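Local coordinates for P450 epoxidase (PDB 1Q5D), which belongs to the cytochrome P450 family of haem proteins and carries an iron protoporphyrin IX within a largely helical fold, at residues T258-N269 with L291-I300; F20-F29 with T394-R404. All coordinates share one frame; numbering follows the deposited sequence.

Contact 1. Residues T258-N269 with L291-I300. With HEM (protoporphyrin IX containing Fe), chain B.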
loop_
_atom_site.group_PDB
_atom_site.type_symbol
_atom_site.label_atom_id
_atom_site.label_comp_id
_atom_site.label_asym_id
_atom_site.label_seq_id
_atom_site.Cartn_x
_atom_site.Cartn_y
_atom_site.Cartn_z
ATOM N N THR A 258 -1.688 3.523 -0.935
ATOM C CA THR A 258 -1.004 2.532 -1.755
ATOM C C THR A 258 -1.567 2.588 -3.171
ATOM O O THR A 258 -0.827 2.711 -4.147
ATOM C CB THR A 258 -1.195 1.125 -1.153
ATOM O OG1 THR A 258 -2.593 0.875 -0.953
ATOM C CG2 THR A 258 -0.637 1.065 0.258
ATOM N N THR A 259 -2.889 2.528 -3.292
ATOM C CA THR A 259 -3.488 2.480 -4.624
ATOM C C THR A 259 -3.329 3.783 -5.403
ATOM O O THR A 259 -3.198 3.773 -6.620
ATOM C CB THR A 259 -4.972 2.108 -4.533
ATOM O OG1 THR A 259 -5.141 0.975 -3.659
ATOM C CG2 THR A 259 -5.466 1.630 -5.890
ATOM N N ILE A 260 -3.372 4.910 -4.699
ATOM C CA ILE A 260 -3.142 6.191 -5.335
ATOM C C ILE A 260 -1.779 6.169 -6.034
ATOM O O ILE A 260 -1.638 6.595 -7.196
ATOM C CB ILE A 260 -3.191 7.333 -4.261
ATOM C CG1 ILE A 260 -4.582 7.409 -3.604
ATOM C CG2 ILE A 260 -2.791 8.685 -4.874
ATOM C CD1 ILE A 260 -4.704 8.508 -2.522
ATOM N N TYR A 261 -0.763 5.689 -5.327
ATOM C CA TYR A 261 0.583 5.697 -5.903
ATOM C C TYR A 261 0.749 4.672 -7.023
ATOM O O TYR A 261 1.447 4.920 -7.989
ATOM C CB TYR A 261 1.646 5.577 -4.815
ATOM C CG TYR A 261 1.538 6.765 -3.878
ATOM C CD1 TYR A 261 1.450 8.046 -4.387
ATOM C CD2 TYR A 261 1.456 6.598 -2.501
ATOM C CE1 TYR A 261 1.321 9.142 -3.554
ATOM C CE2 TYR A 261 1.317 7.691 -1.660
ATOM C CZ TYR A 261 1.247 8.959 -2.209
ATOM O OH TYR A 261 1.118 10.057 -1.403
ATOM N N LEU A 262 0.077 3.541 -6.908
ATOM C CA LEU A 262 0.094 2.570 -8.010
ATOM C C LEU A 262 -0.399 3.200 -9.318
ATOM O O LEU A 262 0.254 3.099 -10.389
ATOM C CB LEU A 262 -0.747 1.341 -7.643
ATOM C CG LEU A 262 -1.032 0.345 -8.780
ATOM C CD1 LEU A 262 0.301 -0.124 -9.395
ATOM C CD2 LEU A 262 -1.828 -0.850 -8.254
ATOM N N ILE A 263 -1.556 3.847 -9.231
ATOM C CA ILE A 263 -2.145 4.515 -10.369
ATOM C C ILE A 263 -1.208 5.600 -10.886
ATOM O O ILE A 263 -0.943 5.683 -12.089
ATOM C CB ILE A 263 -3.535 5.107 -9.994
ATOM C CG1 ILE A 263 -4.525 3.976 -9.680
ATOM C CG2 ILE A 263 -4.058 5.979 -11.127
ATOM C CD1 ILE A 263 -5.822 4.416 -9.029
ATOM N N ALA A 264 -0.704 6.441 -9.987
ATOM C CA ALA A 264 0.190 7.522 -10.406
ATOM C C ALA A 264 1.494 6.997 -11.000
ATOM O O ALA A 264 1.939 7.461 -12.060
ATOM C CB ALA A 264 0.467 8.489 -9.237
ATOM N N PHE A 265 2.105 6.028 -10.323
ATOM C CA PHE A 265 3.357 5.450 -10.797
ATOM C C PHE A 265 3.125 4.737 -12.154
ATOM O O PHE A 265 3.993 4.730 -13.025
ATOM C CB PHE A 265 3.888 4.435 -9.787
ATOM C CG PHE A 265 4.811 5.014 -8.724
ATOM C CD1 PHE A 265 4.405 6.055 -7.904
ATOM C CD2 PHE A 265 6.064 4.479 -8.532
ATOM C CE1 PHE A 265 5.263 6.564 -6.906
ATOM C CE2 PHE A 265 6.929 4.983 -7.542
ATOM C CZ PHE A 265 6.513 6.026 -6.733
ATOM N N ALA A 266 1.955 4.135 -12.326
ATOM C CA ALA A 266 1.663 3.432 -13.582
ATOM C C ALA A 266 1.629 4.409 -14.746
ATOM O O ALA A 266 2.259 4.163 -15.783
ATOM C CB ALA A 266 0.352 2.631 -13.483
ATOM N N VAL A 267 0.912 5.517 -14.571
ATOM C CA VAL A 267 0.827 6.555 -15.594
ATOM C C VAL A 267 2.204 7.147 -15.871
ATOM O O VAL A 267 2.587 7.317 -17.025
ATOM C CB VAL A 267 -0.159 7.688 -15.187
ATOM C CG1 VAL A 267 0.026 8.910 -16.083
ATOM C CG2 VAL A 267 -1.632 7.191 -15.234
ATOM N N LEU A 268 2.949 7.449 -14.805
ATOM C CA LEU A 268 4.304 7.982 -14.940
ATOM C C LEU A 268 5.187 7.051 -15.770
ATOM O O LEU A 268 5.871 7.486 -16.706
ATOM C CB LEU A 268 4.938 8.203 -13.559
ATOM C CG LEU A 268 6.404 8.646 -13.578
ATOM C CD1 LEU A 268 6.610 9.813 -14.558
ATOM C CD2 LEU A 268 6.867 9.044 -12.176
ATOM N N ASN A 269 5.182 5.773 -15.416
ATOM C CA ASN A 269 6.042 4.811 -16.072
ATOM C C ASN A 269 5.649 4.520 -17.510
ATOM O O ASN A 269 6.505 4.193 -18.318
ATOM C CB ASN A 269 6.150 3.520 -15.256
ATOM C CG ASN A 269 7.201 3.615 -14.177
ATOM O OD1 ASN A 269 8.397 3.470 -14.438
ATOM N ND2 ASN A 269 6.762 3.850 -12.954
ATOM N N LEU A 291 0.980 -3.466 -14.887
ATOM C CA LEU A 291 0.751 -2.824 -13.598
ATOM C C LEU A 291 1.551 -3.551 -12.538
ATOM O O LEU A 291 2.045 -2.936 -11.596
ATOM C CB LEU A 291 -0.742 -2.812 -13.240
ATOM C CG LEU A 291 -1.607 -1.961 -14.171
ATOM C CD1 LEU A 291 -3.097 -2.202 -13.881
ATOM C CD2 LEU A 291 -1.259 -0.482 -14.014
ATOM N N ASP A 292 1.699 -4.863 -12.701
ATOM C CA ASP A 292 2.527 -5.631 -11.776
ATOM C C ASP A 292 4.004 -5.269 -11.961
ATOM O O ASP A 292 4.774 -5.186 -10.987
ATOM C CB ASP A 292 2.311 -7.137 -11.955
ATOM C CG ASP A 292 0.924 -7.584 -11.529
ATOM O OD1 ASP A 292 0.309 -6.915 -10.668
ATOM O OD2 ASP A 292 0.362 -8.600 -11.993
ATOM N N GLU A 293 4.395 -5.065 -13.205
ATOM C CA GLU A 293 5.763 -4.653 -13.508
ATOM C C GLU A 293 6.048 -3.225 -13.003
ATOM O O GLU A 293 7.182 -2.891 -12.709
ATOM C CB GLU A 293 6.049 -4.785 -15.011
ATOM C CG GLU A 293 7.337 -4.125 -15.491
ATOM C CD GLU A 293 8.591 -4.842 -15.042
ATOM O OE1 GLU A 293 9.655 -4.631 -15.671
ATOM O OE2 GLU A 293 8.530 -5.624 -14.082
ATOM N N VAL A 294 5.023 -2.382 -12.908
ATOM C CA VAL A 294 5.231 -1.042 -12.358
ATOM C C VAL A 294 5.764 -1.174 -10.932
ATOM O O VAL A 294 6.744 -0.514 -10.561
ATOM C CB VAL A 294 3.940 -0.199 -12.352
ATOM C CG1 VAL A 294 4.101 1.046 -11.437
ATOM C CG2 VAL A 294 3.574 0.232 -13.745
ATOM N N LEU A 295 5.138 -2.054 -10.144
ATOM C CA LEU A 295 5.529 -2.257 -8.749
ATOM C C LEU A 295 6.813 -3.040 -8.594
ATOM O O LEU A 295 7.500 -2.913 -7.580
ATOM C CB LEU A 295 4.422 -2.941 -7.947
ATOM C CG LEU A 295 3.160 -2.100 -7.740
ATOM C CD1 LEU A 295 2.135 -2.854 -6.953
ATOM C CD2 LEU A 295 3.478 -0.762 -7.057
ATOM N N ARG A 296 7.132 -3.854 -9.595
ATOM C CA ARG A 296 8.380 -4.611 -9.595
ATOM C C ARG A 296 9.549 -3.666 -9.939
ATOM O O ARG A 296 10.575 -3.631 -9.240
ATOM C CB ARG A 296 8.260 -5.782 -10.604
ATOM C CG ARG A 296 9.308 -6.894 -10.450
ATOM C CD ARG A 296 10.736 -6.499 -10.914
ATOM N NE ARG A 296 10.793 -5.822 -12.215
ATOM C CZ ARG A 296 11.888 -5.220 -12.700
ATOM N NH1 ARG A 296 13.001 -5.189 -11.982
ATOM N NH2 ARG A 296 11.883 -4.648 -13.897
ATOM N N PHE A 297 9.382 -2.893 -11.007
ATOM C CA PHE A 297 10.449 -2.056 -11.541
ATOM C C PHE A 297 10.632 -0.798 -10.690
ATOM O O PHE A 297 11.769 -0.358 -10.446
ATOM C CB PHE A 297 10.115 -1.628 -12.973
ATOM C CG PHE A 297 11.009 -0.539 -13.518
ATOM C CD1 PHE A 297 12.348 -0.785 -13.773
ATOM C CD2 PHE A 297 10.500 0.717 -13.812
ATOM C CE1 PHE A 297 13.173 0.206 -14.276
ATOM C CE2 PHE A 297 11.319 1.711 -14.323
ATOM C CZ PHE A 297 12.655 1.461 -14.562
ATOM N N ASP A 298 9.518 -0.242 -10.231
ATOM C CA ASP A 298 9.548 1.052 -9.540
ATOM C C ASP A 298 8.680 1.024 -8.300
ATOM O O ASP A 298 7.675 1.738 -8.213
ATOM C CB ASP A 298 9.063 2.134 -10.498
ATOM C CG ASP A 298 9.576 3.517 -10.137
ATOM O OD1 ASP A 298 10.428 3.666 -9.230
ATOM O OD2 ASP A 298 9.156 4.515 -10.744
ATOM N N ASN A 299 9.060 0.186 -7.346
ATOM C CA ASN A 299 8.224 -0.064 -6.201
ATOM C C ASN A 299 7.960 1.221 -5.433
ATOM O O ASN A 299 8.886 2.028 -5.217
ATOM C CB ASN A 299 8.879 -1.073 -5.268
ATOM C CG ASN A 299 7.938 -1.534 -4.191
ATOM O OD1 ASN A 299 8.031 -1.096 -3.028
ATOM N ND2 ASN A 299 7.004 -2.426 -4.564
ATOM N N ILE A 300 6.706 1.395 -5.024
ATOM C CA ILE A 300 6.258 2.615 -4.343
ATOM C C ILE A 300 6.736 2.772 -2.901
ATOM O O ILE A 300 6.578 3.864 -2.306
ATOM C CB ILE A 300 4.703 2.693 -4.325
ATOM C CG1 ILE A 300 4.130 1.516 -3.523
ATOM C CG2 ILE A 300 4.141 2.837 -5.749
ATOM C CD1 ILE A 300 2.619 1.601 -3.177
HETATM C CHA HEM B . -0.812 -6.038 3.517
HETATM C CHB HEM B . 1.051 -3.922 -0.392
HETATM C CHC HEM B . -3.391 -2.440 -1.700
HETATM C CHD HEM B . -5.131 -4.040 2.485
HETATM C C1A HEM B . 0.058 -5.670 2.526
HETATM C C2A HEM B . 1.447 -6.056 2.432
HETATM C C3A HEM B . 1.970 -5.456 1.363
HETATM C C4A HEM B . 0.924 -4.680 0.739
HETATM C CMA HEM B . 3.437 -5.583 0.869
HETATM C CAA HEM B . 2.178 -6.999 3.417
HETATM C CBA HEM B . 2.972 -6.193 4.449
HETATM C CGA HEM B . 3.756 -7.147 5.334
HETATM O O1A HEM B . 4.380 -6.686 6.339
HETATM O O2A HEM B . 3.744 -8.380 5.052
HETATM C C1B HEM B . -0.001 -3.357 -1.053
HETATM C C2B HEM B . 0.132 -2.657 -2.307
HETATM C C3B HEM B . -1.071 -2.235 -2.661
HETATM C C4B HEM B . -2.027 -2.652 -1.656
HETATM C CMB HEM B . 1.439 -2.394 -3.102
HETATM C CAB HEM B . -1.304 -1.455 -3.966
HETATM C CBB HEM B . -2.383 -0.700 -4.151
HETATM C C1C HEM B . -4.268 -2.773 -0.712
HETATM C C2C HEM B . -5.700 -2.573 -0.729
HETATM C C3C HEM B . -6.169 -3.020 0.440
HETATM C C4C HEM B . -5.050 -3.524 1.213
HETATM C CMC HEM B . -6.474 -1.951 -1.922
HETATM C CAC HEM B . -7.606 -3.059 0.990
HETATM C CBC HEM B . -8.650 -2.856 0.191
HETATM C C1D HEM B . -4.114 -4.660 3.166
HETATM C C2D HEM B . -4.248 -5.150 4.507
HETATM C C3D HEM B . -2.914 -5.778 4.835
HETATM C C4D HEM B . -2.101 -5.584 3.666
HETATM C CMD HEM B . -5.496 -5.071 5.401
HETATM C CAD HEM B . -2.516 -6.493 6.138
HETATM C CBD HEM B . -2.540 -7.989 5.801
HETATM C CGD HEM B . -2.131 -8.811 6.998
HETATM O O1D HEM B . -1.282 -8.323 7.786
HETATM O O2D HEM B . -2.658 -9.950 7.178
HETATM N NA HEM B . -0.241 -4.828 1.477
HETATM N NB HEM B . -1.340 -3.354 -0.659
HETATM N NC HEM B . -3.914 -3.341 0.486
HETATM N ND HEM B . -2.837 -4.921 2.700
HETATM FE FE HEM B . -2.103 -4.238 0.905
HETATM O O HOH W 1 10.219 5.271 -13.606
HETATM O O HOH W 2 -1.566 -2.362 1.934
#

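Contact 2. Residues F20-F29 with T394-R404. With EPB (7,11-dihydroxy-8,8,10,12,16-pentamethyl-3-[1-methyl-2-(2-methyl-thiazol-4-yl)vinyl]-4,17-dioxabicyclo[14.1.0]heptadecane-5,9-dione), chain C.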
loop_
_atom_site.group_PDB
_atom_site.type_symbol
_atom_site.label_atom_id
_atom_site.label_comp_id
_atom_site.label_asym_id
_atom_site.label_seq_id
_atom_site.Cartn_x
_atom_site.Cartn_y
_atom_site.Cartn_z
ATOM N N PHE A 20 15.525 9.447 3.352
ATOM C CA PHE A 20 14.827 10.740 3.436
ATOM C C PHE A 20 15.597 11.892 2.794
ATOM O O PHE A 20 15.152 13.041 2.827
ATOM C CB PHE A 20 14.441 11.088 4.887
ATOM C CG PHE A 20 13.489 10.106 5.488
ATOM C CD1 PHE A 20 13.947 9.078 6.285
ATOM C CD2 PHE A 20 12.137 10.173 5.193
ATOM C CE1 PHE A 20 13.061 8.145 6.823
ATOM C CE2 PHE A 20 11.257 9.240 5.714
ATOM C CZ PHE A 20 11.727 8.224 6.536
ATOM N N ALA A 21 16.731 11.580 2.180
ATOM C CA ALA A 21 17.487 12.577 1.429
ATOM C C ALA A 21 16.664 13.073 0.255
ATOM O O ALA A 21 15.936 12.294 -0.377
ATOM C CB ALA A 21 18.793 11.993 0.927
ATOM N N PRO A 22 16.753 14.367 -0.032
ATOM C CA PRO A 22 16.151 14.928 -1.243
ATOM C C PRO A 22 16.616 14.127 -2.438
ATOM O O PRO A 22 17.791 13.759 -2.513
ATOM C CB PRO A 22 16.734 16.352 -1.307
ATOM C CG PRO A 22 17.083 16.679 0.105
ATOM C CD PRO A 22 17.408 15.391 0.806
ATOM N N GLY A 23 15.701 13.836 -3.358
ATOM C CA GLY A 23 16.033 13.023 -4.507
ATOM C C GLY A 23 15.827 11.521 -4.376
ATOM O O GLY A 23 15.703 10.842 -5.399
ATOM N N TYR A 24 15.800 10.996 -3.145
ATOM C CA TYR A 24 15.741 9.551 -2.943
ATOM C C TYR A 24 14.422 8.981 -3.444
ATOM O O TYR A 24 14.413 8.038 -4.232
ATOM C CB TYR A 24 15.987 9.159 -1.480
ATOM C CG TYR A 24 15.826 7.675 -1.173
ATOM C CD1 TYR A 24 16.934 6.824 -1.122
ATOM C CD2 TYR A 24 14.572 7.129 -0.910
ATOM C CE1 TYR A 24 16.790 5.476 -0.829
ATOM C CE2 TYR A 24 14.417 5.794 -0.616
ATOM C CZ TYR A 24 15.521 4.965 -0.575
ATOM O OH TYR A 24 15.356 3.629 -0.284
ATOM N N ALA A 25 13.314 9.558 -2.996
ATOM C CA ALA A 25 11.991 9.131 -3.487
ATOM C C ALA A 25 11.936 9.121 -5.019
ATOM O O ALA A 25 11.504 8.140 -5.621
ATOM C CB ALA A 25 10.896 10.005 -2.918
ATOM N N GLU A 26 12.377 10.212 -5.646
ATOM C CA GLU A 26 12.389 10.309 -7.105
ATOM C C GLU A 26 13.166 9.179 -7.793
ATOM O O GLU A 26 12.749 8.678 -8.845
ATOM C CB GLU A 26 12.945 11.663 -7.570
ATOM C CG GLU A 26 12.982 11.826 -9.087
ATOM C CD GLU A 26 13.560 13.163 -9.531
ATOM O OE1 GLU A 26 14.420 13.732 -8.806
ATOM O OE2 GLU A 26 13.160 13.652 -10.611
ATOM N N ASP A 27 14.286 8.783 -7.208
ATOM C CA ASP A 27 15.121 7.749 -7.811
ATOM C C ASP A 27 16.089 7.164 -6.785
ATOM O O ASP A 27 17.233 7.610 -6.655
ATOM C CB ASP A 27 15.888 8.327 -9.004
ATOM C CG ASP A 27 16.701 7.283 -9.736
ATOM O OD1 ASP A 27 16.501 6.065 -9.489
ATOM O OD2 ASP A 27 17.576 7.595 -10.577
ATOM N N PRO A 28 15.610 6.190 -6.023
ATOM C CA PRO A 28 16.412 5.578 -4.970
ATOM C C PRO A 28 17.341 4.498 -5.488
ATOM O O PRO A 28 18.103 3.924 -4.709
ATOM C CB PRO A 28 15.352 4.934 -4.078
ATOM C CG PRO A 28 14.274 4.559 -5.034
ATOM C CD PRO A 28 14.242 5.631 -6.081
ATOM N N PHE A 29 17.268 4.204 -6.779
ATOM C CA PHE A 29 17.871 2.967 -7.269
ATOM C C PHE A 29 19.403 2.904 -7.254
ATOM O O PHE A 29 19.963 1.911 -6.770
ATOM C CB PHE A 29 17.195 2.525 -8.577
ATOM C CG PHE A 29 15.739 2.231 -8.386
ATOM C CD1 PHE A 29 14.772 3.122 -8.823
ATOM C CD2 PHE A 29 15.345 1.123 -7.654
ATOM C CE1 PHE A 29 13.423 2.862 -8.604
ATOM C CE2 PHE A 29 13.996 0.862 -7.419
ATOM C CZ PHE A 29 13.047 1.734 -7.900
ATOM N N THR A 394 8.550 17.462 -14.664
ATOM C CA THR A 394 8.940 16.467 -13.668
ATOM C C THR A 394 7.961 16.383 -12.501
ATOM O O THR A 394 7.580 17.404 -11.915
ATOM C CB THR A 394 10.361 16.760 -13.138
ATOM O OG1 THR A 394 11.121 17.440 -14.146
ATOM C CG2 THR A 394 11.132 15.463 -12.940
ATOM N N PRO A 395 7.552 15.167 -12.162
ATOM C CA PRO A 395 6.690 14.956 -10.997
ATOM C C PRO A 395 7.376 15.424 -9.721
ATOM O O PRO A 395 8.597 15.369 -9.607
ATOM C CB PRO A 395 6.498 13.435 -10.962
ATOM C CG PRO A 395 7.600 12.878 -11.803
ATOM C CD PRO A 395 7.876 13.909 -12.859
ATOM N N VAL A 396 6.586 15.891 -8.770
ATOM C CA VAL A 396 7.120 16.292 -7.468
ATOM C C VAL A 396 6.915 15.171 -6.434
ATOM O O VAL A 396 5.813 14.620 -6.314
ATOM C CB VAL A 396 6.453 17.616 -6.999
ATOM C CG1 VAL A 396 6.891 18.004 -5.577
ATOM C CG2 VAL A 396 6.749 18.743 -8.009
ATOM N N PHE A 397 7.977 14.838 -5.698
ATOM C CA PHE A 397 7.927 13.784 -4.684
ATOM C C PHE A 397 8.002 14.406 -3.285
ATOM O O PHE A 397 8.516 15.524 -3.132
ATOM C CB PHE A 397 9.072 12.784 -4.895
ATOM C CG PHE A 397 8.872 11.865 -6.088
ATOM C CD1 PHE A 397 8.271 10.626 -5.932
ATOM C CD2 PHE A 397 9.272 12.250 -7.352
ATOM C CE1 PHE A 397 8.065 9.785 -7.027
ATOM C CE2 PHE A 397 9.077 11.415 -8.451
ATOM C CZ PHE A 397 8.477 10.184 -8.287
ATOM N N GLY A 398 7.511 13.688 -2.273
ATOM C CA GLY A 398 7.555 14.180 -0.901
ATOM C C GLY A 398 8.382 13.317 0.028
ATOM O O GLY A 398 9.299 12.621 -0.422
ATOM N N TYR A 399 8.041 13.337 1.314
ATOM C CA TYR A 399 8.808 12.646 2.355
ATOM C C TYR A 399 7.923 11.783 3.264
ATOM O O TYR A 399 8.167 11.688 4.474
ATOM C CB TYR A 399 9.562 13.667 3.225
ATOM C CG TYR A 399 10.557 14.506 2.472
ATOM C CD1 TYR A 399 10.269 15.827 2.123
ATOM C CD2 TYR A 399 11.783 13.989 2.108
ATOM C CE1 TYR A 399 11.183 16.594 1.423
ATOM C CE2 TYR A 399 12.701 14.747 1.408
ATOM C CZ TYR A 399 12.403 16.042 1.081
ATOM O OH TYR A 399 13.335 16.774 0.387
ATOM N N HIS A 400 6.880 11.185 2.706
ATOM C CA HIS A 400 6.056 10.221 3.444
ATOM C C HIS A 400 6.955 9.122 4.028
ATOM O O HIS A 400 7.845 8.616 3.341
ATOM C CB HIS A 400 5.000 9.613 2.500
ATOM C CG HIS A 400 3.954 8.804 3.195
ATOM N ND1 HIS A 400 4.238 7.622 3.839
ATOM C CD2 HIS A 400 2.621 9.003 3.343
ATOM C CE1 HIS A 400 3.129 7.124 4.354
ATOM N NE2 HIS A 400 2.135 7.948 4.076
ATOM N N PRO A 401 6.748 8.766 5.291
ATOM C CA PRO A 401 7.624 7.799 5.963
ATOM C C PRO A 401 7.607 6.406 5.343
ATOM O O PRO A 401 8.577 5.655 5.522
ATOM C CB PRO A 401 7.060 7.732 7.386
ATOM C CG PRO A 401 5.668 8.239 7.278
ATOM C CD PRO A 401 5.699 9.280 6.190
ATOM N N ALA A 402 6.536 6.065 4.628
ATOM C CA ALA A 402 6.429 4.723 4.045
ATOM C C ALA A 402 6.521 4.680 2.520
ATOM O O ALA A 402 6.893 3.661 1.946
ATOM C CB ALA A 402 5.117 4.043 4.511
ATOM N N PHE A 403 6.150 5.766 1.855
ATOM C CA PHE A 403 6.024 5.742 0.417
ATOM C C PHE A 403 6.934 6.740 -0.254
ATOM O O PHE A 403 7.215 7.818 0.292
ATOM C CB PHE A 403 4.583 6.083 0.005
ATOM C CG PHE A 403 3.559 5.118 0.521
ATOM C CD1 PHE A 403 2.551 5.548 1.376
ATOM C CD2 PHE A 403 3.578 3.790 0.116
ATOM C CE1 PHE A 403 1.596 4.661 1.842
ATOM C CE2 PHE A 403 2.625 2.893 0.567
ATOM C CZ PHE A 403 1.632 3.325 1.440
ATOM N N ARG A 404 7.354 6.393 -1.461
ATOM C CA ARG A 404 7.942 7.361 -2.357
ATOM C C ARG A 404 6.761 8.139 -2.952
ATOM O O ARG A 404 6.389 7.936 -4.113
ATOM C CB ARG A 404 8.753 6.654 -3.459
ATOM C CG ARG A 404 9.799 5.635 -2.954
ATOM C CD ARG A 404 10.405 4.733 -4.067
ATOM N NE ARG A 404 10.751 5.541 -5.235
ATOM C CZ ARG A 404 10.688 5.114 -6.490
ATOM N NH1 ARG A 404 10.315 3.869 -6.758
ATOM N NH2 ARG A 404 11.006 5.934 -7.479
HETATM O O16 EPB C . 0.647 2.662 4.843
HETATM C C51 EPB C . 2.771 -0.520 1.916
HETATM O O41 EPB C . 0.426 -1.796 2.203
HETATM C C5 EPB C . 1.701 -1.300 2.588
HETATM C C4 EPB C . 0.296 -0.810 3.234
HETATM C C16 EPB C . 1.218 1.947 5.580
HETATM O O1 EPB C . 0.825 0.668 5.942
HETATM C C2 EPB C . -0.486 0.022 5.441
HETATM C C3 EPB C . -0.101 -1.224 4.550
HETATM C C20 EPB C . -1.188 -0.384 6.801
HETATM C C21 EPB C . -1.689 0.840 7.552
HETATM C C22 EPB C . -1.328 -1.676 7.215
HETATM C C23 EPB C . -1.892 -2.272 8.426
HETATM N N26 EPB C . -1.752 -1.604 9.630
HETATM C C25 EPB C . -2.311 -2.305 10.650
HETATM C C27 EPB C . -2.281 -1.737 12.015
HETATM C C24 EPB C . -2.504 -3.464 8.533
HETATM S S1 EPB C . -2.959 -3.765 10.155
HETATM C C15 EPB C . 2.539 2.402 6.251
HETATM C C14 EPB C . 2.679 2.059 7.802
HETATM O O14 EPB C . 1.491 2.595 8.361
HETATM C C13 EPB C . 4.058 2.528 8.528
HETATM C C29 EPB C . 4.138 4.093 8.469
HETATM C C30 EPB C . 4.004 2.182 10.014
HETATM C C12 EPB C . 5.378 1.930 7.778
HETATM O O12 EPB C . 6.251 2.707 7.278
HETATM C C11 EPB C . 5.696 0.394 7.593
HETATM C C28 EPB C . 7.161 0.239 8.069
HETATM C C10 EPB C . 5.106 -0.033 6.282
HETATM O O10 EPB C . 5.894 0.510 5.177
HETATM C C9 EPB C . 5.125 -1.548 6.277
HETATM C C91 EPB C . 4.253 -2.042 7.332
HETATM C C8 EPB C . 4.506 -2.191 5.084
HETATM C C7 EPB C . 3.810 -1.215 4.049
HETATM C C6 EPB C . 2.325 -1.866 4.036
#

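Contact 1. Residues T258-N269 with L291-I300
The Phe265 ring takes Ile300 over one face: CG2 of Ile300 stands above the ring centre, 3.7 Å from the centroid and 8° off the normal, a CH-pi contact. Asp298 O reaches the same ring obliquely, 3.2 Å from Phe265 CD2. The Phe297 ring instead turns its edge to the other helix, with Asn269 OD1 near its plane, 3.4 Å from Phe297 CE2, and the amide nearly perpendicular to the ring. That amide is held from both ends. Asn269 ND2 donates to Phe265 O at 2.9 Å, from the face of that carbonyl opposite to the one used by Asn269 N, and weakly to Asp298 OD2; a water donates to both Asn269 OD1 and Asp298 OD2. The other carboxylate oxygen, Asp298 OD1, forms a salt bridge with Arg404. The axes of 258-269 and 291-297 run at 93° to each other. With chi1 at 165°, Val294 points CG1 opposite the main-chain nitrogen, against Phe265 CB, and leaves CG2 3.7 Å from Ala266 CA. Ala266 CB meets Leu291 CD2 at 3.5 Å, and Leu262 CD1 packs on Leu295 CG at 3.8 Å, near the haem. Glu293 and Arg296, in a side-on salt bridge, form the ExxR motif of the P450 K helix, and 257-272 matches part of the long distal helix. Helix 368-385 packs against Leu262, Ala266 and Leu291, while strand 406-412 lies against Phe265 and Leu268.

Contact 2. Residues F20-F29 with T394-R404
Arg404 reaches across to Ala25 and joins the loop leading into helix 29-38 to the loop after strand 396-397, both parts of the P450 fold. Its guanidinium grips one atom, Ala25 O, side-on: NE donates at 2.7 Å, in the carbonyl plane and on a lone pair, and NH2 donates at 2.9 Å, nearly along the C=O axis. A bend at chi3 (45°) turns the group back toward this carbonyl. Pro28 CD lies over one face of the guanidinium, 3.5 Å from Arg404 NH2, and the Phe29 ring stands almost perpendicular to it. Beside this grip, Glu26 CA sits over one face of the Phe397 ring in a CH-pi contact, while Ala25 CB packs on Phe397 CB. Farther along, Phe20 O approaches Tyr399 CE2 at 3.3 Å, and the Phe20 ring sets its edge against Pro401 CA. In the next shell, a type II turn from Ala21 to Tyr24 shapes the first loop, and Arg404 NH1 is engaged by Asp298. Ala402 N donates to His400 ND1 in the ring plane, and on the side of the ligand EPB, Ala402 CB lies 3.3 Å from EPB O12.

How the contacts relate
Contact 1 is a buried helix crossing near the middle of the chain, whereas contact 2 is partly buried, lies farther out and joins the loop before helix 29-38 to the short strand 396-397 and the loop after it; the centres of the two contacts are about 14 Å apart. Strand 406-412 lies beside both. In the first, aliphatic side chains and one phenylalanine face dominate, with polar groups gathered at one end; in the second, an arginine bound to a backbone carbonyl is central. The carboxylate at the polar end of contact 1 is the second partner of that arginine, and Ile300 O probably accepts from Arg404 N. Contact 1 touches the haem, contact 2 EPB, which Thr258 touches too.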